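Local coordinates for protein taurocyamine kinase (Schistosoma mansoni, PDB 4WOD) that catalyses the reversible, magnesium-dependent transfer of a phosphate group between ATP and the guanidino compound taurocyamine, at residues 274-280 / 334-338; 120-124 / 239-243; 93-99 / 326-332; 107-113 / 338-343. The protein carries 4 engineered substitutions. All blocks are in the same frame, centred on the assembly; numbering follows the deposited sequence.

Contact 1 (274-280 / 334-338); sequences TTLRASV and AVTEM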
# COMPACT_ATOMS: atom_id res chain seq x y z
N THR A 274 -16.80 14.70 -13.46
CA THR A 274 -17.64 15.47 -12.54
C THR A 274 -16.93 16.69 -11.99
O THR A 274 -17.58 17.63 -11.57
CB THR A 274 -18.10 14.63 -11.31
OG1 THR A 274 -16.97 14.21 -10.53
CG2 THR A 274 -18.91 13.42 -11.77
N THR A 275 -15.59 16.62 -11.97
CA THR A 275 -14.70 17.54 -11.26
C THR A 275 -14.95 17.54 -9.75
O THR A 275 -14.33 18.29 -9.02
CB THR A 275 -14.80 19.01 -11.77
OG1 THR A 275 -15.90 19.68 -11.14
CG2 THR A 275 -14.99 19.07 -13.28
N LEU A 276 -15.84 16.68 -9.28
CA LEU A 276 -16.32 16.79 -7.92
C LEU A 276 -15.42 16.11 -6.89
O LEU A 276 -15.08 14.94 -7.04
CB LEU A 276 -17.74 16.23 -7.82
CG LEU A 276 -18.53 16.53 -6.54
CD1 LEU A 276 -19.53 17.64 -6.78
CD2 LEU A 276 -19.23 15.27 -6.04
N ARG A 277 -15.04 16.85 -5.86
CA ARG A 277 -14.35 16.27 -4.70
C ARG A 277 -15.14 16.58 -3.45
O ARG A 277 -15.15 17.73 -2.98
CB ARG A 277 -12.92 16.79 -4.56
CG ARG A 277 -12.13 16.03 -3.48
CD ARG A 277 -10.72 16.61 -3.25
NE ARG A 277 -10.71 17.50 -2.09
CZ ARG A 277 -10.25 17.17 -0.89
NH1 ARG A 277 -10.28 18.05 0.11
NH2 ARG A 277 -9.73 15.97 -0.68
N ALA A 278 -15.85 15.57 -2.97
CA ALA A 278 -16.58 15.66 -1.72
C ALA A 278 -15.68 15.09 -0.65
O ALA A 278 -15.13 14.02 -0.84
CB ALA A 278 -17.87 14.87 -1.79
N SER A 279 -15.58 15.76 0.48
CA SER A 279 -14.67 15.26 1.50
C SER A 279 -15.04 15.68 2.93
O SER A 279 -15.80 16.62 3.13
CB SER A 279 -13.26 15.74 1.19
OG SER A 279 -13.15 17.10 1.54
N VAL A 280 -14.48 14.97 3.90
CA VAL A 280 -14.50 15.38 5.30
C VAL A 280 -13.08 15.43 5.85
O VAL A 280 -12.21 14.69 5.38
CB VAL A 280 -15.33 14.43 6.20
CG1 VAL A 280 -16.78 14.52 5.83
CG2 VAL A 280 -14.80 12.95 6.10
N ALA A 334 -20.92 10.16 -7.41
CA ALA A 334 -19.68 10.53 -6.71
C ALA A 334 -19.90 10.91 -5.24
O ALA A 334 -19.16 10.45 -4.37
CB ALA A 334 -18.96 11.68 -7.43
N VAL A 335 -20.89 11.74 -4.95
CA VAL A 335 -21.11 12.11 -3.56
C VAL A 335 -21.67 10.90 -2.78
O VAL A 335 -21.40 10.76 -1.58
CB VAL A 335 -22.04 13.37 -3.44
CG1 VAL A 335 -23.48 13.03 -3.80
CG2 VAL A 335 -21.98 13.94 -2.05
N THR A 336 -22.41 10.02 -3.45
CA THR A 336 -22.87 8.78 -2.82
C THR A 336 -21.67 7.87 -2.49
O THR A 336 -21.54 7.35 -1.39
CB THR A 336 -23.87 8.03 -3.70
OG1 THR A 336 -25.03 8.86 -3.91
CG2 THR A 336 -24.29 6.72 -3.04
N GLU A 337 -20.78 7.69 -3.46
CA GLU A 337 -19.54 6.96 -3.19
C GLU A 337 -18.81 7.52 -1.96
O GLU A 337 -18.40 6.76 -1.07
CB GLU A 337 -18.61 7.01 -4.41
CG GLU A 337 -17.29 6.27 -4.19
CD GLU A 337 -16.29 6.50 -5.31
OE1 GLU A 337 -15.79 7.64 -5.45
OE2 GLU A 337 -15.99 5.54 -6.05
N MET A 338 -18.68 8.84 -1.91
CA MET A 338 -18.06 9.49 -0.77
C MET A 338 -18.79 9.15 0.52
O MET A 338 -18.18 8.72 1.51
CB MET A 338 -18.05 11.01 -0.95
CG MET A 338 -17.42 11.78 0.20
SD MET A 338 -18.64 12.33 1.43
CE MET A 338 -17.64 13.36 2.49
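Met338 reaches from helix 331-355 across Ala278 and on along strand 277-283. Its CB sits 4.0 Å from Ala278 CB, and CG presses closer still, 3.7 Å from the same methyl and 3.4 Å from Ala278 O. CG is anti to the backbone N (chi1 180°), after which a bend at chi2 (-94°) turns the thioether along the strand. SD passes Ala278 CB at 4.2 Å. The terminal CE then arrives over the backbone carbonyl carbon of Ser279 and meets Val280 CG1 at 3.6 Å. One helix residue thus spans three consecutive strand residues. A turn earlier in the helix, Ala334 CB meets Leu276 CD2 at 3.9 Å, and the next residue, Val335, places CG2 4.2 Å from Ala278 CB. The side chains that meet are apolar and buried. Helix and strand run at 22° to each other, their axes 8.3 Å apart, with the small Ala278 and Ala334 at the interface. Arg277 to Val280 belong to a predicted ATP-binding stretch; Arg277, whose CB turns from the helix, pairs with Asp320. Strand 277-283 lies between strands 117-126 and 318-323 of the catalytic sheet, with helix 331-355 packed on one face beside helix 236-251, whose Leu236 also touches Met338.

Contact 2 (120-124 / 239-243); sequences TRVRL and VYKRL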
# COMPACT_ATOMS: atom_id res chain seq x y z
N THR A 120 -16.88 19.36 6.62
CA THR A 120 -17.32 18.69 5.41
C THR A 120 -17.24 19.74 4.32
O THR A 120 -17.57 20.91 4.53
CB THR A 120 -18.75 18.14 5.55
OG1 THR A 120 -18.81 17.19 6.61
CG2 THR A 120 -19.24 17.49 4.24
N ARG A 121 -16.81 19.31 3.14
CA ARG A 121 -16.57 20.25 2.06
C ARG A 121 -16.85 19.55 0.73
O ARG A 121 -16.54 18.38 0.58
CB ARG A 121 -15.12 20.76 2.16
CG ARG A 121 -14.48 21.29 0.89
CD ARG A 121 -13.06 21.81 1.18
NE ARG A 121 -12.34 22.28 -0.02
CZ ARG A 121 -11.93 21.51 -1.02
NH1 ARG A 121 -12.12 20.19 -0.98
NH2 ARG A 121 -11.29 22.04 -2.06
N VAL A 122 -17.49 20.24 -0.21
CA VAL A 122 -17.61 19.71 -1.58
C VAL A 122 -17.13 20.78 -2.59
O VAL A 122 -17.49 21.96 -2.51
CB VAL A 122 -19.05 19.25 -1.93
CG1 VAL A 122 -19.06 18.53 -3.27
CG2 VAL A 122 -19.59 18.32 -0.85
N ARG A 123 -16.30 20.33 -3.52
CA ARG A 123 -15.65 21.21 -4.48
C ARG A 123 -15.93 20.75 -5.90
O ARG A 123 -15.97 19.55 -6.17
CB ARG A 123 -14.13 21.22 -4.23
CG ARG A 123 -13.31 21.99 -5.27
CD ARG A 123 -12.01 21.26 -5.61
NE ARG A 123 -12.20 20.28 -6.67
CZ ARG A 123 -11.39 19.24 -6.89
NH1 ARG A 123 -10.34 19.04 -6.11
NH2 ARG A 123 -11.65 18.40 -7.89
N LEU A 124 -16.15 21.71 -6.80
CA LEU A 124 -16.14 21.45 -8.23
C LEU A 124 -15.43 22.59 -8.98
O LEU A 124 -15.13 23.65 -8.40
CB LEU A 124 -17.55 21.26 -8.79
CG LEU A 124 -18.65 22.29 -8.56
CD1 LEU A 124 -18.50 23.56 -9.40
CD2 LEU A 124 -20.01 21.63 -8.80
N VAL A 239 -24.28 20.88 2.51
CA VAL A 239 -23.08 21.31 1.78
C VAL A 239 -23.24 21.02 0.29
O VAL A 239 -22.99 21.89 -0.56
CB VAL A 239 -21.81 20.61 2.30
CG1 VAL A 239 -20.58 20.99 1.45
CG2 VAL A 239 -21.58 20.96 3.75
N TYR A 240 -23.69 19.81 -0.01
CA TYR A 240 -23.81 19.34 -1.39
C TYR A 240 -24.95 20.04 -2.12
O TYR A 240 -24.78 20.45 -3.26
CB TYR A 240 -24.03 17.83 -1.41
CG TYR A 240 -24.30 17.22 -2.78
CD1 TYR A 240 -23.26 16.96 -3.67
CD2 TYR A 240 -25.58 16.86 -3.15
CE1 TYR A 240 -23.50 16.37 -4.90
CE2 TYR A 240 -25.84 16.29 -4.38
CZ TYR A 240 -24.80 16.05 -5.26
OH TYR A 240 -25.06 15.47 -6.48
N LYS A 241 -26.10 20.17 -1.46
CA LYS A 241 -27.22 20.90 -2.03
C LYS A 241 -26.84 22.34 -2.31
O LYS A 241 -27.20 22.88 -3.36
CB LYS A 241 -28.43 20.87 -1.10
CG LYS A 241 -29.27 19.62 -1.25
CD LYS A 241 -30.50 19.65 -0.32
CE LYS A 241 -31.10 18.25 -0.21
NZ LYS A 241 -32.48 18.21 0.41
N ARG A 242 -26.14 22.98 -1.37
CA ARG A 242 -25.74 24.38 -1.53
C ARG A 242 -24.85 24.53 -2.75
O ARG A 242 -25.02 25.45 -3.55
CB ARG A 242 -25.02 24.88 -0.28
CG ARG A 242 -24.62 26.34 -0.33
CD ARG A 242 -23.80 26.69 0.90
NE ARG A 242 -24.41 26.02 2.03
CZ ARG A 242 -23.76 25.34 2.96
NH1 ARG A 242 -22.45 25.25 2.96
NH2 ARG A 242 -24.46 24.75 3.93
N LEU A 243 -23.91 23.60 -2.90
CA LEU A 243 -23.04 23.59 -4.07
C LEU A 243 -23.81 23.37 -5.36
O LEU A 243 -23.60 24.09 -6.34
CB LEU A 243 -21.98 22.51 -3.95
CG LEU A 243 -21.01 22.47 -5.14
CD1 LEU A 243 -20.19 23.74 -5.22
CD2 LEU A 243 -20.10 21.25 -5.04
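Aliphatic packing carries this contact, and Val122 is at its middle. The two methyls of Val122 divide the helix between them: CG1, anti to the backbone N (chi1 -171°), meets Leu243 CD2, and CG2 meets Val239 CG1 at 3.7 Å. The first of these pairs, Val122 CG1 to Leu243 CD2, is tighter than ordinary van der Waals contact at 3.4 Å. Val239 and Leu243, one helical turn apart, therefore straddle the valine. Farther along the strand, Leu124 and Leu243 run past each other in opposite directions, with Leu124 CD2 3.8 Å from Leu243 CD2 and 3.9 Å from Leu243 CG.

Contacts of side chain with backbone reinforce the fit. Val239 CG1 lies 3.6 Å from the backbone N of Val122, and Val239 CG2 is 4.1 Å from Thr120 O. Strand and helix make an angle of 27°, their axes 8.1 Å apart. This is a helix laid on a face of the large antiparallel sheet of the phosphagen kinase catalytic domain. Along strand 117-126, Thr120, Val122 and Leu124 turn toward the helix, whereas Arg121 and Arg123 turn away from it. Thr120 to Arg123 all belong to a predicted ATP-binding stretch.

The one aromatic group, Tyr240, takes a lesser part: Val122 CG1 approaches the edge of its ring, 4.5 Å from Tyr240 CD1. Polar ends find partners beyond the two segments. Tyr240 OH bonds to Phe99 O, Thr120 OG1 to Gly233 O, and Arg123 NH2 to both Asn271 OD1 and Thr275 O.

Contact 3 (93-99 / 326-332); sequences QHPKSNF and RLGLTEL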
# COMPACT_ATOMS: atom_id res chain seq x y z
N GLN A 93 -15.48 7.44 -21.16
CA GLN A 93 -16.80 8.03 -21.40
C GLN A 93 -17.30 8.68 -20.12
O GLN A 93 -16.81 8.40 -19.03
CB GLN A 93 -17.78 6.98 -21.92
CG GLN A 93 -18.07 5.83 -20.97
CD GLN A 93 -19.00 4.79 -21.58
OE1 GLN A 93 -20.13 5.10 -21.98
NE2 GLN A 93 -18.53 3.54 -21.67
N HIS A 94 -18.27 9.57 -20.26
CA HIS A 94 -18.81 10.25 -19.09
C HIS A 94 -20.28 10.59 -19.28
O HIS A 94 -20.65 11.13 -20.32
CB HIS A 94 -18.01 11.53 -18.79
CG HIS A 94 -18.32 12.11 -17.46
ND1 HIS A 94 -17.84 11.58 -16.29
CD2 HIS A 94 -19.11 13.15 -17.10
CE1 HIS A 94 -18.30 12.27 -15.27
NE2 HIS A 94 -19.06 13.24 -15.73
N PRO A 95 -21.11 10.33 -18.26
CA PRO A 95 -22.55 10.62 -18.39
C PRO A 95 -22.89 12.10 -18.30
O PRO A 95 -22.08 12.89 -17.83
CB PRO A 95 -23.15 9.86 -17.20
CG PRO A 95 -22.10 9.85 -16.18
CD PRO A 95 -20.77 9.78 -16.93
N LYS A 96 -24.08 12.48 -18.76
CA LYS A 96 -24.57 13.83 -18.53
C LYS A 96 -24.55 14.12 -17.04
O LYS A 96 -24.71 13.21 -16.22
CB LYS A 96 -25.98 14.02 -19.09
CG LYS A 96 -26.10 13.80 -20.58
CD LYS A 96 -25.13 14.68 -21.35
CE LYS A 96 -25.56 14.79 -22.82
NZ LYS A 96 -24.42 15.31 -23.64
N SER A 97 -24.30 15.38 -16.71
CA SER A 97 -24.31 15.87 -15.34
C SER A 97 -25.64 15.54 -14.69
O SER A 97 -26.70 15.72 -15.30
CB SER A 97 -24.06 17.38 -15.34
OG SER A 97 -24.06 17.93 -14.04
N ASN A 98 -25.58 15.03 -13.46
CA ASN A 98 -26.79 14.76 -12.66
C ASN A 98 -26.48 14.79 -11.17
O ASN A 98 -25.86 13.85 -10.63
CB ASN A 98 -27.40 13.41 -13.03
CG ASN A 98 -28.62 13.07 -12.18
OD1 ASN A 98 -29.28 13.95 -11.64
ND2 ASN A 98 -28.90 11.78 -12.03
N PHE A 99 -26.90 15.88 -10.51
CA PHE A 99 -26.70 16.09 -9.08
C PHE A 99 -27.76 15.32 -8.29
O PHE A 99 -27.60 15.08 -7.09
CB PHE A 99 -26.73 17.61 -8.73
CG PHE A 99 -25.43 18.33 -9.05
CD1 PHE A 99 -24.39 18.38 -8.13
CD2 PHE A 99 -25.25 18.95 -10.29
CE1 PHE A 99 -23.20 19.02 -8.43
CE2 PHE A 99 -24.05 19.59 -10.60
CZ PHE A 99 -23.02 19.63 -9.65
N ARG A 326 -13.73 10.56 -10.19
CA ARG A 326 -14.18 11.82 -10.79
C ARG A 326 -14.85 11.59 -12.14
O ARG A 326 -15.80 12.28 -12.52
CB ARG A 326 -13.01 12.79 -11.01
CG ARG A 326 -12.16 13.10 -9.79
CD ARG A 326 -12.75 14.22 -8.94
NE ARG A 326 -11.85 14.55 -7.85
CZ ARG A 326 -11.66 13.79 -6.77
NH1 ARG A 326 -12.33 12.64 -6.62
NH2 ARG A 326 -10.78 14.18 -5.85
N LEU A 327 -14.31 10.63 -12.89
CA LEU A 327 -14.69 10.45 -14.28
C LEU A 327 -15.45 9.14 -14.48
O LEU A 327 -15.08 8.10 -13.93
CB LEU A 327 -13.44 10.48 -15.16
CG LEU A 327 -13.63 10.32 -16.67
CD1 LEU A 327 -14.24 11.58 -17.26
CD2 LEU A 327 -12.30 10.02 -17.34
N GLY A 328 -16.53 9.20 -15.26
CA GLY A 328 -17.28 8.00 -15.59
C GLY A 328 -18.46 7.70 -14.69
O GLY A 328 -18.99 6.59 -14.72
N LEU A 329 -18.87 8.68 -13.90
CA LEU A 329 -20.07 8.58 -13.06
C LEU A 329 -20.69 9.96 -12.92
O LEU A 329 -20.06 10.96 -13.28
CB LEU A 329 -19.78 8.00 -11.65
CG LEU A 329 -18.56 8.39 -10.80
CD1 LEU A 329 -18.31 9.88 -10.68
CD2 LEU A 329 -18.71 7.83 -9.39
N THR A 330 -21.91 10.03 -12.42
CA THR A 330 -22.54 11.32 -12.17
C THR A 330 -22.09 11.93 -10.85
O THR A 330 -21.46 11.27 -10.01
CB THR A 330 -24.07 11.23 -12.14
OG1 THR A 330 -24.45 10.45 -11.01
CG2 THR A 330 -24.59 10.60 -13.40
N GLU A 331 -22.45 13.20 -10.65
CA GLU A 331 -22.17 13.90 -9.41
C GLU A 331 -22.84 13.18 -8.24
O GLU A 331 -22.24 13.02 -7.18
CB GLU A 331 -22.65 15.36 -9.50
CG GLU A 331 -21.86 16.23 -10.49
CD GLU A 331 -22.34 16.14 -11.95
OE1 GLU A 331 -23.11 15.20 -12.32
OE2 GLU A 331 -21.94 17.03 -12.72
N LEU A 332 -24.07 12.74 -8.47
CA LEU A 332 -24.81 11.99 -7.47
C LEU A 332 -24.08 10.69 -7.15
O LEU A 332 -23.90 10.37 -5.99
CB LEU A 332 -26.24 11.71 -7.95
CG LEU A 332 -27.11 10.96 -6.94
CD1 LEU A 332 -27.15 11.69 -5.59
CD2 LEU A 332 -28.50 10.78 -7.50
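The carboxylate of Glu331 is gripped through both oxygens by the loop 93-99. Ser97 OG donates to Glu331 OE2 at 2.7 Å, and the backbone N of Asn98 donates to Glu331 OE1, also at 2.7 Å. Both donors stand above the carboxylate plane, by 45° for the hydroxyl and 36° for the amide. Two short bonds from adjacent residues restrict rotation of the buried group and would be expected to favour its charged form. A bend at chi2 (85°) folds the glutamate back to the loop and lays its methylene on Phe99: CG sits over one ring face, 3.8 Å from the ring centroid, as a CH-pi contact.

Next to it, Leu332 N donates to Asn98 O at 3.0 Å. The loop thereby bonds to the first turn of helix 331-355, in which Thr330 holds the N-cap position and its OG1 accepts from Asp333 N. The loop between helix 74-84 and strand 117-126 is in this way fastened to the start of helix 331-355, in the first of the two phosphagen kinase repeats.

At the other end of the contact His94 makes the polar link. Its ND1 accepts from Gly328 N at 2.9 Å, nearly in the ring plane; since the partner is a backbone N-H, ND1 most likely carries no proton. Gly328 adopts a left-handed backbone conformation suited to glycine, and its CA makes a CA-H...O contact with Gln93 O. Between the two ends, Pro95 CG packs against Thr330 CG2 at 3.8 Å.

Contact 4 (107-113 / 338-343); sequences FTDLNTY and MHSGVR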
# COMPACT_ATOMS: atom_id res chain seq x y z
N PHE A 107 -28.77 12.55 2.92
CA PHE A 107 -27.71 11.71 3.48
C PHE A 107 -27.65 11.82 5.00
O PHE A 107 -27.83 12.91 5.54
CB PHE A 107 -26.36 12.12 2.92
CG PHE A 107 -26.20 11.86 1.47
CD1 PHE A 107 -26.02 10.56 1.01
CD2 PHE A 107 -26.22 12.90 0.57
CE1 PHE A 107 -25.87 10.31 -0.34
CE2 PHE A 107 -26.07 12.66 -0.78
CZ PHE A 107 -25.89 11.37 -1.24
N THR A 108 -27.33 10.73 5.69
CA THR A 108 -27.21 10.80 7.14
C THR A 108 -26.07 11.75 7.49
O THR A 108 -25.11 11.88 6.71
CB THR A 108 -26.99 9.41 7.79
OG1 THR A 108 -25.84 8.78 7.20
CG2 THR A 108 -28.21 8.52 7.59
N ASP A 109 -26.18 12.44 8.61
CA ASP A 109 -25.10 13.31 9.06
C ASP A 109 -23.90 12.44 9.39
O ASP A 109 -24.05 11.45 10.11
CB ASP A 109 -25.51 14.14 10.27
CG ASP A 109 -24.51 15.24 10.56
OD1 ASP A 109 -23.38 14.91 11.00
OD2 ASP A 109 -24.83 16.44 10.33
N LEU A 110 -22.71 12.80 8.90
CA LEU A 110 -21.57 11.90 9.04
C LEU A 110 -21.05 11.81 10.48
O LEU A 110 -20.30 10.89 10.83
CB LEU A 110 -20.44 12.31 8.08
CG LEU A 110 -20.73 11.80 6.67
CD1 LEU A 110 -19.71 12.30 5.62
CD2 LEU A 110 -20.81 10.28 6.67
N ASN A 111 -21.44 12.76 11.33
CA ASN A 111 -21.02 12.68 12.71
C ASN A 111 -21.84 11.66 13.51
O ASN A 111 -21.53 11.37 14.67
CB ASN A 111 -21.07 14.06 13.36
CG ASN A 111 -19.71 14.70 13.35
OD1 ASN A 111 -18.70 14.00 13.37
ND2 ASN A 111 -19.66 16.02 13.27
N THR A 112 -22.85 11.08 12.88
CA THR A 112 -23.56 9.94 13.46
C THR A 112 -22.58 8.81 13.80
O THR A 112 -22.78 8.07 14.75
CB THR A 112 -24.65 9.42 12.51
OG1 THR A 112 -25.54 10.49 12.16
CG2 THR A 112 -25.45 8.28 13.15
N TYR A 113 -21.49 8.70 13.03
CA TYR A 113 -20.56 7.58 13.18
C TYR A 113 -19.36 7.94 14.04
O TYR A 113 -18.22 8.02 13.58
CB TYR A 113 -20.16 7.09 11.77
CG TYR A 113 -21.40 7.00 10.94
CD1 TYR A 113 -22.38 6.05 11.22
CD2 TYR A 113 -21.66 7.92 9.94
CE1 TYR A 113 -23.55 6.01 10.50
CE2 TYR A 113 -22.82 7.89 9.22
CZ TYR A 113 -23.76 6.94 9.50
OH TYR A 113 -24.92 6.92 8.76
N MET A 338 -18.68 8.84 -1.91
CA MET A 338 -18.06 9.49 -0.77
C MET A 338 -18.79 9.15 0.52
O MET A 338 -18.18 8.72 1.51
CB MET A 338 -18.05 11.01 -0.95
CG MET A 338 -17.42 11.78 0.20
SD MET A 338 -18.64 12.33 1.43
CE MET A 338 -17.64 13.36 2.49
N HIS A 339 -20.10 9.35 0.52
CA HIS A 339 -20.84 9.21 1.77
C HIS A 339 -20.82 7.79 2.29
O HIS A 339 -20.62 7.56 3.49
CB HIS A 339 -22.28 9.68 1.60
CG HIS A 339 -23.04 9.66 2.89
ND1 HIS A 339 -23.79 8.58 3.30
CD2 HIS A 339 -23.13 10.58 3.88
CE1 HIS A 339 -24.33 8.84 4.48
NE2 HIS A 339 -23.95 10.06 4.85
N SER A 340 -21.03 6.84 1.38
CA SER A 340 -21.05 5.42 1.70
C SER A 340 -19.71 4.97 2.24
O SER A 340 -19.64 4.33 3.28
CB SER A 340 -21.42 4.58 0.48
OG SER A 340 -22.78 4.77 0.16
N GLY A 341 -18.65 5.29 1.50
CA GLY A 341 -17.31 4.90 1.90
C GLY A 341 -16.87 5.55 3.20
O GLY A 341 -16.33 4.86 4.08
N VAL A 342 -17.10 6.86 3.34
CA VAL A 342 -16.66 7.56 4.54
C VAL A 342 -17.42 6.99 5.74
O VAL A 342 -16.83 6.74 6.81
CB VAL A 342 -16.84 9.11 4.44
CG1 VAL A 342 -16.76 9.74 5.79
CG2 VAL A 342 -15.78 9.74 3.51
N ARG A 343 -18.72 6.78 5.56
CA ARG A 343 -19.52 6.21 6.62
C ARG A 343 -18.94 4.85 7.09
O ARG A 343 -18.73 4.64 8.28
CB ARG A 343 -20.98 6.04 6.18
CG ARG A 343 -21.76 5.15 7.13
CD ARG A 343 -23.22 4.97 6.73
NE ARG A 343 -23.93 4.28 7.81
CZ ARG A 343 -25.25 4.09 7.84
NH1 ARG A 343 -26.01 4.56 6.86
NH2 ARG A 343 -25.80 3.45 8.87
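The phenol oxygen of Tyr113 lies against the face of the Arg343 guanidinium, 3.0 Å from NE, a placement unsuited to a hydrogen bond from that nitrogen. The ring and guanidinium planes are 25° apart. Farther back on the arginine, CG stands over one face of the tyrosine ring, 3.7 Å from its centroid, as a CH-pi contact, while Thr112 CB covers the opposite face. The arginine runs extended from CG to NE across the ring, and NE forms a salt bridge with Glu347 one helical turn on. The tyrosine hydroxyl has its own partner: Tyr113 OH and Thr108 OG1 share a hydrogen bond of 2.6 Å.

His339 donates a hydrogen bond across the contact, from NE2 to Thr108 O at 2.8 Å. With CG anti to the backbone N (chi1 -175°), its ring extends from the helix into the loop. Phe107 CB makes a CH-pi contact over one face of that ring, 3.9 Å from its centroid; the two rings are inclined at 37°, an oblique pair. Leu110 CD2 also meets the imidazole, 3.6 Å from His339 NE2, and its other methyl, CD1, sits 3.9 Å from both Met338 CE and Val342 CG1.

An Asx turn, in which Asp109 OD1 accepts from Asn111 N, opens the short 3-10 segment 110-112 that follows. This loop leads into strand 117-126 and lies along helix 331-355, with Leu110 extending to Val280 on strand 277-283 and Phe107 N bonded to Thr237 OG1 on helix 236-251.

In the fold
Contacts 1 and 2 lie in the buried core against the sheet, setting helices 331-355 and 236-251 on neighbouring strands of one antiparallel sheet; in both, the side chains that meet across the segments are apolar. Backbone bonds join them, from Ser279 N to Arg121 O and from Arg277 N to Arg123 O. Contacts 3 and 4 instead fasten successive parts of the loop region before strand 117-126 to helix 331-355, at its start and farther along. Here polar bonds enter: contact 3 is partly exposed and relies on several, whereas the more buried contact 4 combines a histidine-to-carbonyl bond with aromatic packing. Contact 1 shares Met338 with contact 4, and contact 2 reaches contact 3 through Tyr240.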